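Local atomic coordinates of glucokinase (PDB entry 3VOV), a protein that probably transfers phosphate from ATP to glucose and related hexoses, as a zinc-containing sugar kinase of the ROK family. Residues Pro238-Gly244 with Pro273-Ala278. Residues are numbered along the deposited sequence; the frame is centred on the assembly and turned at random.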
# COMPACT_ATOMS: atom_id res chain seq x y z
N PRO B 238 12.05 -17.73 -14.80
CA PRO B 238 11.70 -18.49 -15.99
C PRO B 238 12.57 -18.05 -17.17
O PRO B 238 13.09 -16.93 -17.17
CB PRO B 238 10.25 -18.07 -16.24
CG PRO B 238 10.22 -16.62 -15.76
CD PRO B 238 11.07 -16.66 -14.52
N GLY B 239 12.72 -18.90 -18.18
CA GLY B 239 13.46 -18.53 -19.39
C GLY B 239 12.89 -17.24 -19.98
O GLY B 239 13.63 -16.29 -20.25
N VAL B 240 11.57 -17.20 -20.12
CA VAL B 240 10.84 -16.13 -20.79
C VAL B 240 9.53 -15.95 -20.03
O VAL B 240 8.97 -16.92 -19.47
CB VAL B 240 10.58 -16.52 -22.31
CG1 VAL B 240 9.44 -15.78 -22.94
CG2 VAL B 240 11.88 -16.28 -23.15
N VAL B 241 9.03 -14.72 -20.05
CA VAL B 241 7.68 -14.41 -19.58
C VAL B 241 6.79 -14.14 -20.79
O VAL B 241 7.14 -13.33 -21.68
CB VAL B 241 7.71 -13.21 -18.63
CG1 VAL B 241 6.28 -12.81 -18.22
CG2 VAL B 241 8.58 -13.54 -17.42
N VAL B 242 5.63 -14.79 -20.84
CA VAL B 242 4.71 -14.59 -21.97
C VAL B 242 3.42 -13.95 -21.47
O VAL B 242 2.86 -14.41 -20.46
CB VAL B 242 4.36 -15.95 -22.67
CG1 VAL B 242 3.41 -15.75 -23.91
CG2 VAL B 242 5.62 -16.69 -23.10
N LEU B 243 2.97 -12.89 -22.14
CA LEU B 243 1.73 -12.21 -21.76
C LEU B 243 0.72 -12.29 -22.89
O LEU B 243 0.98 -11.86 -24.03
CB LEU B 243 1.99 -10.73 -21.40
CG LEU B 243 0.80 -9.85 -20.99
CD1 LEU B 243 0.17 -10.37 -19.70
CD2 LEU B 243 1.25 -8.39 -20.79
N GLY B 244 -0.45 -12.84 -22.57
CA GLY B 244 -1.54 -12.92 -23.53
C GLY B 244 -2.86 -12.47 -22.94
O GLY B 244 -2.91 -11.71 -21.96
N PRO B 273 14.07 -11.64 -17.46
CA PRO B 273 13.74 -12.47 -18.61
C PRO B 273 13.07 -11.61 -19.66
O PRO B 273 12.40 -10.63 -19.31
CB PRO B 273 12.75 -13.51 -18.04
CG PRO B 273 13.10 -13.59 -16.58
CD PRO B 273 13.35 -12.09 -16.27
N PRO B 274 13.23 -11.97 -20.94
CA PRO B 274 12.44 -11.32 -21.98
C PRO B 274 10.95 -11.45 -21.69
O PRO B 274 10.49 -12.52 -21.29
CB PRO B 274 12.77 -12.12 -23.25
CG PRO B 274 14.10 -12.74 -22.98
CD PRO B 274 14.15 -12.99 -21.50
N LEU B 275 10.20 -10.37 -21.90
CA LEU B 275 8.73 -10.40 -21.81
C LEU B 275 8.17 -10.32 -23.21
O LEU B 275 8.49 -9.36 -23.96
CB LEU B 275 8.22 -9.26 -20.89
CG LEU B 275 6.70 -8.93 -20.70
CD1 LEU B 275 5.81 -10.11 -20.55
CD2 LEU B 275 6.45 -8.04 -19.47
N ARG B 276 7.36 -11.32 -23.61
CA ARG B 276 6.92 -11.47 -25.01
C ARG B 276 5.41 -11.58 -25.11
O ARG B 276 4.78 -12.18 -24.24
CB ARG B 276 7.54 -12.73 -25.68
CG ARG B 276 9.04 -12.66 -25.81
CD ARG B 276 9.61 -13.84 -26.63
NE ARG B 276 11.08 -13.91 -26.54
CZ ARG B 276 11.79 -15.03 -26.64
NH1 ARG B 276 13.12 -14.96 -26.60
NH2 ARG B 276 11.19 -16.21 -26.77
N ARG B 277 4.84 -11.02 -26.17
CA ARG B 277 3.41 -11.16 -26.45
C ARG B 277 3.10 -12.60 -26.81
O ARG B 277 3.80 -13.18 -27.65
CB ARG B 277 3.05 -10.35 -27.69
CG ARG B 277 2.82 -8.92 -27.44
CD ARG B 277 2.30 -8.19 -28.68
NE ARG B 277 2.01 -6.80 -28.31
CZ ARG B 277 0.79 -6.28 -28.26
NH1 ARG B 277 -0.27 -7.02 -28.62
NH2 ARG B 277 0.63 -5.02 -27.88
N ALA B 278 2.04 -13.17 -26.24
CA ALA B 278 1.57 -14.51 -26.67
C ALA B 278 1.34 -14.52 -28.18
O ALA B 278 0.79 -13.56 -28.70
CB ALA B 278 0.30 -14.92 -25.93
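The guanidinium of R276 has V240 over one face. CG2 of V240 sits 3.6 Å above the plane and off-centre, nearer the edge, 3.7 Å from both CZ and NH2. R276 crosses V240 at about a right angle, its chain extended and CG anti to the carbonyl carbon (chi1 -65°). Its NH2 donates to the carbonyl oxygen of A120.

Strands 240-244 and 275-277 pair in parallel. The N of V241 donates to O of P274 at 2.9 Å. R276 N gives to O of V241, and R276 O receives N of L243. The N of A278 meets O of L243 at 2.8 Å but stands 50° out of the carbonyl plane.

V242 and R276 point to one face of the sheet; V241, L243, L275 and R277 point to the other. There CD1 of L275 lies 3.6 Å from CG1 of V241 and 4.0 Å from CB of L243. Before the strands begin, CG of P273 lies 3.4 Å from O of P238, a van der Waals contact; that oxygen also accepts from R151 of the second subunit.

Strand 275-277 forms the edge, within this chain, of a mixed sheet of the actin-like ATPase fold. Four backbone hydrogen bonds fix the parallel register. V241, L243 and L275 form an apolar patch against helices 212-236 and 253-265. The charged end of R276 stays hydrogen-bonded while one face packs on a valine methyl.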